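Local coordinates for protein aminopeptidase YwaD (Bacillus subtilis, PDB 6HC6) that removes N-terminal residues such as leucine, arginine and lysine from peptides, as a secreted, monomeric aminopeptidase that binds two zinc ions, at residues 132-137 and 159-164; 233-238 and 283-288; 242-247 and 314-319. All blocks are in the same frame, centred on the assembly; numbering follows the deposited sequence.

From the N terminus, contact 1 comes first: it closes a loop of 21 residues inside the PA domain, where the turn after strand 125-131 meets helix 158-167, and it is complete before the other two begin. Contacts 2 and 3 belong to the M28 peptidase domain, on the other side of the chain's centre; nearest atoms of contacts 1 and 2 are about 32 Å apart. Contacts 2 and 3 cross along the chain, 242-247 lying between 233-238 and 283-288, with 314-319 after both. They touch in one sheet, since strand 285-291 runs between strands 226-234 and 244-250, and strand 316-322 follows. Together they join four adjacent strands.

Contact 1: 132-137 and 159-164; sequences AGLGYQ and YEKAKN
In the PA domain, the type II' beta turn from Ala132 to Gly135, just after strand 125-131, is fastened to the side of helix 158-167 by two side chains of the helix, Lys161 and Asn164. Each donates to a backbone carbonyl of the loop. Lys161 runs out from the helix with its methylenes passing the oxygen of Leu134, CG lying 3.5 Å from Leu134 O, and a bend at chi4 (-74°) places NZ 2.7 Å from Leu134 O. The ammonium group also donates to the carbonyl oxygens of Ser152 and Gly154, which ties the end of strand 148-152 and the loop beyond it to the same nitrogen.

One helical turn on, Asn164 ND2 lies 2.7 Å from Gly135 O. This bond is nearly straight (171° at the hydrogen) and lies in both the carbonyl plane and the amide plane, which helps to set the amide's rotation. The other branch of the amide, OD1, meets Gln137 CG at 3.5 Å, the two side chains crossing at about a right angle. Gly135 sits close against the helix, its CA 4.9 Å from that of Lys161; its positive phi (91°) and the closeness of Lys161 CG leave no room for a side chain. Held by three carbonyl oxygens, the ammonium of the buried Lys161 has its charge met by backbone dipoles, an arrangement consistent with a stable positive charge.

Contact 2: 233-238 and 283-288; sequences IKKPKN and DKEIRF
Backbone hydrogen bonds join Lys234 and Ile286 in both directions, making them an antiparallel hydrogen-bonded pair. Lys234 N donates to Ile286 O at 2.8 Å, and Ile286 N returns a bond to Lys234 O at 3.0 Å. Beside them, Ile233 and Arg287 form a non-hydrogen-bonded pair, and the CA-H groups of Ile233 and Glu285 add contacts to the oxygens of Ile286 and Lys234.

The ionic interactions centre on Glu285, whose two carboxylate oxygens serve different partners. Arg287 grips OE1 side-on: its NE lies 2.7 Å from Glu285 OE1 and its NH2 also donates there, both approaching from the same face of the carboxylate and well above its plane. Lys235 NZ reaches Glu285 OE2 at 2.7 Å, again from above the plane. Arg315 NH1 forms a further salt bridge to OE2, so three cations (Arg287, Lys235 and Arg315) meet one carboxylate, which would probably favour its ionised form. Arg287 NH1 is paired in turn with Glu312.

Van der Waals contacts fill in around this network. Ile233 and Arg287 lie side by side, with Ile233 CG1 3.9 Å from Arg287 CG, while Ile233 CG2 packs 3.6 Å from Glu285 CG. On the sheet face of Lys234 and Ile286, Lys234 CB approaches the edge of the Phe288 ring. Beyond the paired residues, Pro236 CD rests 3.3 Å from Lys284 O.

This is the antiparallel junction of strands 226-234 and 285-291 in the mixed sheet at the core of the M28 zinc-peptidase domain.

Contact 3: 242-247 and 314-319; sequences PDIVYV and KRSEVN
The guanidinium of Arg315 has Ile244 on one face, with CD1 3.6 Å above the plane and over its centre, while the carbonyl of Pro242 lies at its edge. There Arg315 NH1, a nitrogen shared with the carboxylate of Glu285, donates to Pro242 O at 2.6 Å, on a lone pair and close to the guanidinium plane; the chain bends at chi3 (-85°), where NE turns off the line of the methylenes, and NH1 lies 3.4 Å from Pro242 CD. The Tyr246 ring carries Ile244 CG2 on one face, toward the rim, and meets Ser316 at its edge, where Tyr246 OH donates to Ser316 OG (2.7 Å). Ser316 OG is bonded also to the carbonyl of Glu312, and Phe376 meets the tyrosine ring.

The backbones run parallel. Ile244 N bonds Arg315 O, Glu317 N bonds Ile244 O at 2.8 Å, and Tyr246 N bonds Val318 O at 171°. Between Ile244 and Val245 the register slips by one residue, a beta bulge at Glu317. On the face of the sheet opposite Tyr246, Val245 CG2 packs 3.6 Å from Val318 CG1. Asp243 OD2 and Glu317 OE1 stand 3.4 Å apart, a like-charged approach that the Lys284 ammonium, in a salt bridge with Glu317, would ease.

Strands 244-250 and 316-322 are thus parallel neighbours in the mixed M28 sheet, and both lead toward the zinc site, to His250 and Asp323.

Contact 1: 132-137 and 159-164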
ATOM      1  N   ALA A 132       2.214 -23.719  19.030  1.00 29.82           N
ATOM      2  CA  ALA A 132       2.984 -22.730  19.772  1.00 34.87           C
ATOM      3  C   ALA A 132       2.135 -21.590  20.311  1.00 32.00           C
ATOM      4  O   ALA A 132       2.692 -20.578  20.748  1.00 33.63           O
ATOM      5  CB  ALA A 132       4.101 -22.177  18.894  1.00 32.01           C
ATOM      6  N   GLY A 133       0.811 -21.725  20.300  1.00 31.02           N
ATOM      7  CA  GLY A 133      -0.025 -20.675  20.861  1.00 32.14           C
ATOM      8  C   GLY A 133       0.201 -19.379  20.112  1.00 27.92           C
ATOM      9  O   GLY A 133       0.147 -19.337  18.881  1.00 31.09           O
ATOM     10  N   LEU A 134       0.498 -18.305  20.853  1.00 29.07           N
ATOM     11  CA  LEU A 134       0.738 -16.999  20.247  1.00 28.74           C
ATOM     12  C   LEU A 134       2.189 -16.779  19.826  1.00 34.35           C
ATOM     13  O   LEU A 134       2.486 -15.764  19.192  1.00 32.85           O
ATOM     14  CB  LEU A 134       0.316 -15.885  21.213  1.00 32.77           C
ATOM     15  CG  LEU A 134      -1.179 -15.883  21.526  1.00 40.30           C
ATOM     16  CD1 LEU A 134      -1.498 -14.929  22.668  1.00 45.37           C
ATOM     17  CD2 LEU A 134      -1.958 -15.507  20.263  1.00 38.13           C
ATOM     18  N   GLY A 135       3.099 -17.690  20.155  1.00 33.42           N
ATOM     19  CA  GLY A 135       4.452 -17.584  19.653  1.00 33.53           C
ATOM     20  C   GLY A 135       5.426 -16.823  20.524  1.00 36.02           C
ATOM     21  O   GLY A 135       6.474 -16.399  20.024  1.00 33.89           O
ATOM     22  N   TYR A 136       5.115 -16.623  21.805  1.00 34.90           N
ATOM     23  CA  TYR A 136       6.111 -16.097  22.725  1.00 38.67           C
ATOM     24  C   TYR A 136       7.269 -17.085  22.855  1.00 40.07           C
ATOM     25  O   TYR A 136       7.144 -18.270  22.550  1.00 38.61           O
ATOM     26  CB  TYR A 136       5.501 -15.839  24.106  1.00 43.06           C
ATOM     27  CG  TYR A 136       4.514 -14.698  24.167  1.00 45.44           C
ATOM     28  CD1 TYR A 136       4.951 -13.390  24.282  1.00 46.42           C
ATOM     29  CD2 TYR A 136       3.144 -14.926  24.135  1.00 40.00           C
ATOM     30  CE1 TYR A 136       4.054 -12.339  24.347  1.00 49.88           C
ATOM     31  CE2 TYR A 136       2.239 -13.876  24.206  1.00 41.54           C
ATOM     32  CZ  TYR A 136       2.702 -12.588  24.315  1.00 47.39           C
ATOM     33  OH  TYR A 136       1.819 -11.538  24.383  1.00 47.91           O
ATOM     34  N   GLN A 137       8.414 -16.581  23.325  1.00 44.46           N
ATOM     35  CA  GLN A 137       9.550 -17.466  23.569  1.00 41.46           C
ATOM     36  C   GLN A 137       9.172 -18.615  24.490  1.00 43.14           C
ATOM     37  O   GLN A 137       9.577 -19.761  24.264  1.00 40.71           O
ATOM     38  CB  GLN A 137      10.724 -16.676  24.155  1.00 48.18           C
ATOM     39  CG  GLN A 137      11.328 -15.697  23.171  1.00 46.88           C
ATOM     40  CD  GLN A 137      12.439 -14.862  23.777  1.00 62.86           C
ATOM     41  OE1 GLN A 137      13.533 -15.361  24.028  1.00 67.79           O
ATOM     42  NE2 GLN A 137      12.162 -13.583  24.008  1.00 68.99           N
ATOM     43  N   TYR A 159       6.612 -10.911  12.588  1.00 24.40           N
ATOM     44  CA  TYR A 159       8.052 -11.127  12.614  1.00 24.79           C
ATOM     45  C   TYR A 159       8.490 -11.730  13.945  1.00 28.28           C
ATOM     46  O   TYR A 159       9.265 -12.696  13.976  1.00 30.04           O
ATOM     47  CB  TYR A 159       8.806  -9.819  12.353  1.00 25.02           C
ATOM     48  CG  TYR A 159      10.286 -10.019  12.520  1.00 33.63           C
ATOM     49  CD1 TYR A 159      10.972 -10.904  11.698  1.00 36.21           C
ATOM     50  CD2 TYR A 159      10.995  -9.369  13.528  1.00 38.47           C
ATOM     51  CE1 TYR A 159      12.325 -11.125  11.856  1.00 43.81           C
ATOM     52  CE2 TYR A 159      12.358  -9.577  13.690  1.00 42.17           C
ATOM     53  CZ  TYR A 159      13.016 -10.457  12.848  1.00 48.76           C
ATOM     54  OH  TYR A 159      14.366 -10.682  12.989  1.00 55.68           O
ATOM     55  N   GLU A 160       7.995 -11.175  15.058  1.00 25.89           N
ATOM     56  CA  GLU A 160       8.370 -11.684  16.378  1.00 28.52           C
ATOM     57  C   GLU A 160       8.001 -13.155  16.518  1.00 35.46           C
ATOM     58  O   GLU A 160       8.779 -13.953  17.056  1.00 32.66           O
ATOM     59  CB  GLU A 160       7.699 -10.863  17.478  1.00 37.45           C
ATOM     60  CG  GLU A 160       8.530  -9.670  17.965  1.00 55.11           C
ATOM     61  CD  GLU A 160       7.682  -8.491  18.435  1.00 66.32           C
ATOM     62  OE1 GLU A 160       8.194  -7.347  18.432  1.00 69.13           O
ATOM     63  OE2 GLU A 160       6.508  -8.703  18.808  1.00 62.04           O
ATOM     64  N   LYS A 161       6.814 -13.530  16.038  1.00 30.57           N
ATOM     65  CA  LYS A 161       6.412 -14.930  16.076  1.00 28.98           C
ATOM     66  C   LYS A 161       7.362 -15.787  15.253  1.00 27.68           C
ATOM     67  O   LYS A 161       7.850 -16.821  15.724  1.00 35.20           O
ATOM     68  CB  LYS A 161       4.976 -15.082  15.564  1.00 31.02           C
ATOM     69  CG  LYS A 161       3.929 -14.322  16.377  1.00 30.44           C
ATOM     70  CD  LYS A 161       2.602 -14.297  15.633  1.00 28.19           C
ATOM     71  CE  LYS A 161       1.554 -13.485  16.394  1.00 27.82           C
ATOM     72  NZ  LYS A 161       1.035 -14.191  17.597  1.00 30.87           N
ATOM     73  N   ALA A 162       7.640 -15.367  14.012  1.00 28.67           N
ATOM     74  CA  ALA A 162       8.496 -16.164  13.138  1.00 32.27           C
ATOM     75  C   ALA A 162       9.915 -16.241  13.675  1.00 33.22           C
ATOM     76  O   ALA A 162      10.561 -17.291  13.587  1.00 31.39           O
ATOM     77  CB  ALA A 162       8.501 -15.590  11.723  1.00 25.86           C
ATOM     78  N   LYS A 163      10.418 -15.133  14.226  1.00 31.71           N
ATOM     79  CA  LYS A 163      11.766 -15.127  14.781  1.00 32.19           C
ATOM     80  C   LYS A 163      11.863 -16.040  15.999  1.00 33.39           C
ATOM     81  O   LYS A 163      12.852 -16.764  16.163  1.00 34.51           O
ATOM     82  CB  LYS A 163      12.163 -13.690  15.126  1.00 36.69           C
ATOM     83  CG  LYS A 163      13.409 -13.554  15.956  1.00 50.49           C
ATOM     84  CD  LYS A 163      13.601 -12.103  16.404  1.00 67.62           C
ATOM     85  CE  LYS A 163      12.410 -11.607  17.215  1.00 73.96           C
ATOM     86  NZ  LYS A 163      12.828 -10.647  18.272  1.00 81.43           N
ATOM     87  N   ASN A 164      10.846 -16.025  16.866  1.00 34.96           N
ATOM     88  CA  ASN A 164      10.857 -16.929  18.014  1.00 31.96           C
ATOM     89  C   ASN A 164      10.826 -18.383  17.560  1.00 34.55           C
ATOM     90  O   ASN A 164      11.535 -19.233  18.114  1.00 35.24           O
ATOM     91  CB  ASN A 164       9.672 -16.647  18.935  1.00 33.59           C
ATOM     92  CG  ASN A 164       9.814 -15.342  19.683  1.00 41.32           C
ATOM     93  OD1 ASN A 164      10.908 -14.782  19.775  1.00 40.54           O
ATOM     94  ND2 ASN A 164       8.706 -14.854  20.231  1.00 38.63           N
TER

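Contact 2: 233-238 and 283-288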
ATOM      1  N   ILE A 233       5.712  14.808 -15.413  1.00 26.39           N
ATOM      2  CA  ILE A 233       6.147  16.095 -14.882  1.00 23.25           C
ATOM      3  C   ILE A 233       5.554  17.219 -15.714  1.00 31.88           C
ATOM      4  O   ILE A 233       5.628  17.202 -16.950  1.00 26.45           O
ATOM      5  CB  ILE A 233       7.677  16.202 -14.832  1.00 24.66           C
ATOM      6  CG1 ILE A 233       8.231  15.078 -13.944  1.00 30.16           C
ATOM      7  CG2 ILE A 233       8.081  17.574 -14.326  1.00 25.82           C
ATOM      8  CD1 ILE A 233       9.745  15.104 -13.787  1.00 31.55           C
ATOM      9  N   LYS A 234       4.967  18.185 -15.022  1.00 24.34           N
ATOM     10  CA  LYS A 234       4.528  19.463 -15.576  1.00 26.08           C
ATOM     11  C   LYS A 234       5.566  20.499 -15.164  1.00 31.33           C
ATOM     12  O   LYS A 234       5.609  20.929 -14.006  1.00 32.01           O
ATOM     13  CB  LYS A 234       3.142  19.803 -15.041  1.00 29.70           C
ATOM     14  CG  LYS A 234       2.703  21.245 -15.236  1.00 34.68           C
ATOM     15  CD  LYS A 234       1.213  21.351 -14.952  1.00 41.10           C
ATOM     16  CE  LYS A 234       0.761  22.789 -14.872  1.00 40.04           C
ATOM     17  NZ  LYS A 234       0.707  23.414 -16.211  1.00 36.65           N
ATOM     18  N   LYS A 235       6.406  20.897 -16.104  1.00 31.25           N
ATOM     19  CA  LYS A 235       7.517  21.770 -15.762  1.00 31.83           C
ATOM     20  C   LYS A 235       7.297  23.167 -16.329  1.00 40.61           C
ATOM     21  O   LYS A 235       6.833  23.307 -17.467  1.00 47.27           O
ATOM     22  CB  LYS A 235       8.840  21.194 -16.298  1.00 41.11           C
ATOM     23  CG  LYS A 235      10.088  21.943 -15.838  1.00 49.79           C
ATOM     24  CD  LYS A 235      11.252  21.013 -15.550  1.00 53.16           C
ATOM     25  CE  LYS A 235      12.481  21.796 -15.095  1.00 61.05           C
ATOM     26  NZ  LYS A 235      13.138  21.206 -13.896  1.00 62.50           N
ATOM     27  N   PRO A 236       7.592  24.216 -15.563  1.00 39.37           N
ATOM     28  CA  PRO A 236       7.462  25.577 -16.096  1.00 40.20           C
ATOM     29  C   PRO A 236       8.598  25.876 -17.064  1.00 40.24           C
ATOM     30  O   PRO A 236       9.738  25.454 -16.859  1.00 47.58           O
ATOM     31  CB  PRO A 236       7.538  26.456 -14.842  1.00 42.90           C
ATOM     32  CG  PRO A 236       8.324  25.654 -13.871  1.00 38.21           C
ATOM     33  CD  PRO A 236       8.001  24.207 -14.148  1.00 38.44           C
ATOM     34  N   LYS A 237       8.281  26.608 -18.134  1.00 61.24           N
ATOM     35  CA  LYS A 237       9.212  26.662 -19.262  1.00 74.29           C
ATOM     36  C   LYS A 237      10.455  27.489 -18.945  1.00 72.41           C
ATOM     37  O   LYS A 237      11.570  27.096 -19.310  1.00 82.09           O
ATOM     38  CB  LYS A 237       8.521  27.201 -20.515  1.00 78.83           C
ATOM     39  CG  LYS A 237       9.432  27.215 -21.749  1.00 84.77           C
ATOM     40  CD  LYS A 237       8.670  26.946 -23.047  1.00 84.77           C
ATOM     41  CE  LYS A 237       8.367  25.460 -23.232  1.00 77.51           C
ATOM     42  NZ  LYS A 237       9.530  24.710 -23.789  1.00 72.97           N
ATOM     43  N   ASN A 238      10.303  28.633 -18.283  1.00 53.91           N
ATOM     44  CA  ASN A 238      11.458  29.497 -18.066  1.00 59.22           C
ATOM     45  C   ASN A 238      11.567  29.914 -16.604  1.00 59.49           C
ATOM     46  O   ASN A 238      11.799  31.079 -16.271  1.00 58.98           O
ATOM     47  CB  ASN A 238      11.413  30.697 -19.011  1.00 65.47           C
ATOM     48  CG  ASN A 238      11.629  30.295 -20.471  1.00 67.86           C
ATOM     49  OD1 ASN A 238      10.764  30.507 -21.323  1.00 65.51           O
ATOM     50  ND2 ASN A 238      12.783  29.694 -20.756  1.00 69.24           N
ATOM     51  N   ASP A 283       4.576  28.341 -11.582  1.00 33.50           N
ATOM     52  CA  ASP A 283       6.030  28.401 -11.516  1.00 33.97           C
ATOM     53  C   ASP A 283       6.626  27.227 -10.751  1.00 37.38           C
ATOM     54  O   ASP A 283       7.857  27.119 -10.661  1.00 33.49           O
ATOM     55  CB  ASP A 283       6.483  29.717 -10.881  1.00 39.04           C
ATOM     56  CG  ASP A 283       6.175  30.929 -11.761  1.00 48.30           C
ATOM     57  OD1 ASP A 283       6.129  30.783 -13.003  1.00 50.09           O
ATOM     58  OD2 ASP A 283       5.993  32.030 -11.207  1.00 48.97           O
ATOM     59  N   LYS A 284       5.791  26.360 -10.193  1.00 31.78           N
ATOM     60  CA  LYS A 284       6.267  25.131  -9.583  1.00 28.61           C
ATOM     61  C   LYS A 284       6.455  24.047 -10.636  1.00 32.09           C
ATOM     62  O   LYS A 284       5.775  24.023 -11.667  1.00 37.44           O
ATOM     63  CB  LYS A 284       5.290  24.626  -8.520  1.00 28.67           C
ATOM     64  CG  LYS A 284       4.751  25.702  -7.612  1.00 37.56           C
ATOM     65  CD  LYS A 284       5.788  26.133  -6.585  1.00 37.92           C
ATOM     66  CE  LYS A 284       5.173  27.080  -5.561  1.00 41.20           C
ATOM     67  NZ  LYS A 284       6.175  27.585  -4.592  1.00 36.05           N
ATOM     68  N   GLU A 285       7.381  23.139 -10.360  1.00 26.50           N
ATOM     69  CA  GLU A 285       7.482  21.889 -11.099  1.00 27.86           C
ATOM     70  C   GLU A 285       6.594  20.866 -10.407  1.00 28.12           C
ATOM     71  O   GLU A 285       6.805  20.555  -9.231  1.00 26.90           O
ATOM     72  CB  GLU A 285       8.928  21.399 -11.157  1.00 26.73           C
ATOM     73  CG  GLU A 285       9.073  20.064 -11.880  1.00 30.65           C
ATOM     74  CD  GLU A 285      10.511  19.595 -11.986  1.00 32.95           C
ATOM     75  OE1 GLU A 285      10.741  18.371 -12.123  1.00 30.27           O
ATOM     76  OE2 GLU A 285      11.411  20.453 -11.931  1.00 36.24           O
ATOM     77  N   ILE A 286       5.584  20.364 -11.107  1.00 23.02           N
ATOM     78  CA  ILE A 286       4.636  19.435 -10.503  1.00 23.43           C
ATOM     79  C   ILE A 286       4.913  18.040 -11.045  1.00 24.73           C
ATOM     80  O   ILE A 286       4.873  17.810 -12.259  1.00 25.94           O
ATOM     81  CB  ILE A 286       3.183  19.849 -10.759  1.00 20.45           C
ATOM     82  CG1 ILE A 286       2.985  21.314 -10.381  1.00 28.63           C
ATOM     83  CG2 ILE A 286       2.264  18.964  -9.939  1.00 21.23           C
ATOM     84  CD1 ILE A 286       1.623  21.857 -10.773  1.00 36.87           C
ATOM     85  N   ARG A 287       5.201  17.113 -10.144  1.00 20.89           N
ATOM     86  CA  ARG A 287       5.475  15.731 -10.510  1.00 25.21           C
ATOM     87  C   ARG A 287       4.303  14.879 -10.047  1.00 25.73           C
ATOM     88  O   ARG A 287       4.045  14.760  -8.843  1.00 21.85           O
ATOM     89  CB  ARG A 287       6.786  15.262  -9.889  1.00 22.07           C
ATOM     90  CG  ARG A 287       7.944  16.163 -10.260  1.00 20.93           C
ATOM     91  CD  ARG A 287       9.262  15.562  -9.841  1.00 19.75           C
ATOM     92  NE  ARG A 287      10.372  16.430 -10.231  1.00 24.15           N
ATOM     93  CZ  ARG A 287      11.636  16.240  -9.868  1.00 27.10           C
ATOM     94  NH1 ARG A 287      11.959  15.206  -9.100  1.00 25.12           N
ATOM     95  NH2 ARG A 287      12.577  17.081 -10.272  1.00 28.65           N
ATOM     96  N   PHE A 288       3.585  14.300 -11.003  1.00 21.31           N
ATOM     97  CA  PHE A 288       2.529  13.345 -10.690  1.00 17.84           C
ATOM     98  C   PHE A 288       3.131  11.953 -10.743  1.00 18.72           C
ATOM     99  O   PHE A 288       3.717  11.560 -11.758  1.00 20.72           O
ATOM    100  CB  PHE A 288       1.366  13.463 -11.667  1.00 19.17           C
ATOM    101  CG  PHE A 288       0.742  14.819 -11.696  1.00 19.34           C
ATOM    102  CD1 PHE A 288       1.224  15.798 -12.553  1.00 23.21           C
ATOM    103  CD2 PHE A 288      -0.307  15.131 -10.845  1.00 19.83           C
ATOM    104  CE1 PHE A 288       0.653  17.063 -12.587  1.00 24.33           C
ATOM    105  CE2 PHE A 288      -0.876  16.405 -10.870  1.00 20.54           C
ATOM    106  CZ  PHE A 288      -0.396  17.363 -11.747  1.00 25.08           C
TER

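Contact 3: 242-247 and 314-319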
ATOM      1  N   PRO A 242      12.994  25.342 -10.242  1.00 34.32           N
ATOM      2  CA  PRO A 242      11.707  25.603  -9.581  1.00 38.34           C
ATOM      3  C   PRO A 242      11.490  24.731  -8.350  1.00 35.79           C
ATOM      4  O   PRO A 242      12.053  23.644  -8.210  1.00 32.59           O
ATOM      5  CB  PRO A 242      10.679  25.271 -10.669  1.00 40.51           C
ATOM      6  CG  PRO A 242      11.374  24.266 -11.544  1.00 28.52           C
ATOM      7  CD  PRO A 242      12.822  24.689 -11.553  1.00 40.86           C
ATOM      8  N   ASP A 243      10.637  25.227  -7.450  1.00 29.71           N
ATOM      9  CA  ASP A 243      10.161  24.407  -6.341  1.00 30.98           C
ATOM     10  C   ASP A 243       9.363  23.226  -6.887  1.00 27.43           C
ATOM     11  O   ASP A 243       8.626  23.363  -7.866  1.00 28.24           O
ATOM     12  CB  ASP A 243       9.286  25.240  -5.401  1.00 33.26           C
ATOM     13  CG  ASP A 243      10.064  26.330  -4.675  1.00 46.62           C
ATOM     14  OD1 ASP A 243      11.296  26.194  -4.518  1.00 40.28           O
ATOM     15  OD2 ASP A 243       9.436  27.336  -4.275  1.00 44.96           O
ATOM     16  N   ILE A 244       9.515  22.062  -6.262  1.00 24.40           N
ATOM     17  CA  ILE A 244       8.871  20.837  -6.728  1.00 22.31           C
ATOM     18  C   ILE A 244       7.697  20.491  -5.826  1.00 27.49           C
ATOM     19  O   ILE A 244       7.835  20.459  -4.594  1.00 24.94           O
ATOM     20  CB  ILE A 244       9.856  19.659  -6.780  1.00 23.21           C
ATOM     21  CG1 ILE A 244      11.018  19.969  -7.707  1.00 24.39           C
ATOM     22  CG2 ILE A 244       9.157  18.422  -7.307  1.00 24.21           C
ATOM     23  CD1 ILE A 244      12.233  19.141  -7.388  1.00 27.03           C
ATOM     24  N   VAL A 245       6.555  20.186  -6.444  1.00 23.90           N
ATOM     25  CA  VAL A 245       5.354  19.711  -5.760  1.00 20.40           C
ATOM     26  C   VAL A 245       5.064  18.308  -6.279  1.00 21.61           C
ATOM     27  O   VAL A 245       5.083  18.083  -7.496  1.00 25.56           O
ATOM     28  CB  VAL A 245       4.168  20.661  -6.017  1.00 22.35           C
ATOM     29  CG1 VAL A 245       2.833  20.066  -5.524  1.00 22.49           C
ATOM     30  CG2 VAL A 245       4.440  22.032  -5.402  1.00 30.14           C
ATOM     31  N   TYR A 246       4.862  17.357  -5.369  1.00 18.13           N
ATOM     32  CA  TYR A 246       4.622  15.970  -5.732  1.00 20.45           C
ATOM     33  C   TYR A 246       3.168  15.603  -5.451  1.00 22.21           C
ATOM     34  O   TYR A 246       2.680  15.826  -4.342  1.00 23.38           O
ATOM     35  CB  TYR A 246       5.547  15.031  -4.944  1.00 19.42           C
ATOM     36  CG  TYR A 246       7.032  15.346  -5.050  1.00 23.54           C
ATOM     37  CD1 TYR A 246       7.837  14.692  -5.979  1.00 19.96           C
ATOM     38  CD2 TYR A 246       7.631  16.253  -4.188  1.00 20.43           C
ATOM     39  CE1 TYR A 246       9.175  14.944  -6.062  1.00 18.91           C
ATOM     40  CE2 TYR A 246       8.982  16.508  -4.259  1.00 20.91           C
ATOM     41  CZ  TYR A 246       9.748  15.853  -5.205  1.00 23.94           C
ATOM     42  OH  TYR A 246      11.091  16.099  -5.306  1.00 25.35           O
ATOM     43  N   VAL A 247       2.483  15.043  -6.445  1.00 17.28           N
ATOM     44  CA  VAL A 247       1.129  14.513  -6.276  1.00 17.12           C
ATOM     45  C   VAL A 247       1.206  13.030  -6.601  1.00 19.07           C
ATOM     46  O   VAL A 247       1.588  12.663  -7.723  1.00 17.20           O
ATOM     47  CB  VAL A 247       0.104  15.221  -7.179  1.00 20.32           C
ATOM     48  CG1 VAL A 247      -1.310  14.699  -6.869  1.00 19.05           C
ATOM     49  CG2 VAL A 247       0.175  16.722  -6.985  1.00 22.64           C
ATOM     50  N   LYS A 314      16.575  19.891  -1.979  1.00 30.12           N
ATOM     51  CA  LYS A 314      16.492  21.278  -1.530  1.00 35.56           C
ATOM     52  C   LYS A 314      15.320  22.005  -2.180  1.00 33.33           C
ATOM     53  O   LYS A 314      14.684  22.852  -1.544  1.00 43.40           O
ATOM     54  CB  LYS A 314      17.801  22.008  -1.817  1.00 45.62           C
ATOM     55  CG  LYS A 314      18.998  21.400  -1.112  1.00 61.72           C
ATOM     56  CD  LYS A 314      18.676  21.069   0.340  1.00 68.05           C
ATOM     57  CE  LYS A 314      19.670  20.069   0.913  1.00 71.34           C
ATOM     58  NZ  LYS A 314      19.498  18.708   0.332  1.00 70.61           N
ATOM     59  N   ARG A 315      15.013  21.685  -3.444  1.00 35.87           N
ATOM     60  CA  ARG A 315      13.893  22.319  -4.133  1.00 33.84           C
ATOM     61  C   ARG A 315      12.549  21.709  -3.765  1.00 28.58           C
ATOM     62  O   ARG A 315      11.517  22.270  -4.144  1.00 31.15           O
ATOM     63  CB  ARG A 315      14.032  22.226  -5.664  1.00 32.75           C
ATOM     64  CG  ARG A 315      15.313  22.695  -6.275  1.00 43.77           C
ATOM     65  CD  ARG A 315      15.111  22.889  -7.779  1.00 44.68           C
ATOM     66  NE  ARG A 315      15.283  21.682  -8.593  1.00 36.10           N
ATOM     67  CZ  ARG A 315      14.395  21.230  -9.480  1.00 37.99           C
ATOM     68  NH1 ARG A 315      13.244  21.856  -9.659  1.00 36.26           N
ATOM     69  NH2 ARG A 315      14.652  20.137 -10.188  1.00 43.19           N
ATOM     70  N   SER A 316      12.531  20.575  -3.065  1.00 25.75           N
ATOM     71  CA  SER A 316      11.289  19.845  -2.848  1.00 23.06           C
ATOM     72  C   SER A 316      10.439  20.542  -1.799  1.00 35.42           C
ATOM     73  O   SER A 316      10.896  20.779  -0.677  1.00 34.09           O
ATOM     74  CB  SER A 316      11.585  18.418  -2.410  1.00 24.64           C
ATOM     75  OG  SER A 316      12.186  17.679  -3.457  1.00 28.34           O
ATOM     76  N   GLU A 317       9.193  20.851  -2.155  1.00 23.16           N
ATOM     77  CA  GLU A 317       8.347  21.671  -1.301  1.00 27.35           C
ATOM     78  C   GLU A 317       7.297  20.867  -0.555  1.00 29.30           C
ATOM     79  O   GLU A 317       7.197  20.971   0.672  1.00 27.01           O
ATOM     80  CB  GLU A 317       7.662  22.761  -2.132  1.00 30.83           C
ATOM     81  CG  GLU A 317       6.777  23.687  -1.319  1.00 34.49           C
ATOM     82  CD  GLU A 317       6.165  24.773  -2.173  1.00 39.86           C
ATOM     83  OE1 GLU A 317       6.925  25.456  -2.878  1.00 43.40           O
ATOM     84  OE2 GLU A 317       4.925  24.919  -2.163  1.00 44.51           O
ATOM     85  N   VAL A 318       6.508  20.067  -1.263  1.00 22.75           N
ATOM     86  CA  VAL A 318       5.341  19.453  -0.649  1.00 22.11           C
ATOM     87  C   VAL A 318       4.975  18.210  -1.454  1.00 22.85           C
ATOM     88  O   VAL A 318       5.164  18.169  -2.674  1.00 22.67           O
ATOM     89  CB  VAL A 318       4.187  20.487  -0.572  1.00 31.02           C
ATOM     90  CG1 VAL A 318       3.864  21.049  -1.948  1.00 27.20           C
ATOM     91  CG2 VAL A 318       2.983  19.891  -0.014  1.00 40.68           C
ATOM     92  N   ASN A 319       4.491  17.179  -0.749  1.00 19.85           N
ATOM     93  CA  ASN A 319       3.972  15.946  -1.336  1.00 17.08           C
ATOM     94  C   ASN A 319       2.533  15.755  -0.872  1.00 21.38           C
ATOM     95  O   ASN A 319       2.279  15.649   0.331  1.00 20.17           O
ATOM     96  CB  ASN A 319       4.824  14.733  -0.922  1.00 16.57           C
ATOM     97  CG  ASN A 319       4.107  13.411  -1.141  1.00 19.82           C
ATOM     98  OD1 ASN A 319       4.000  12.590  -0.231  1.00 21.62           O
ATOM     99  ND2 ASN A 319       3.602  13.208  -2.354  1.00 19.31           N
TER
HETATM  100  O   HOH W   1      11.409  24.227  -1.899  1.00 46.27           O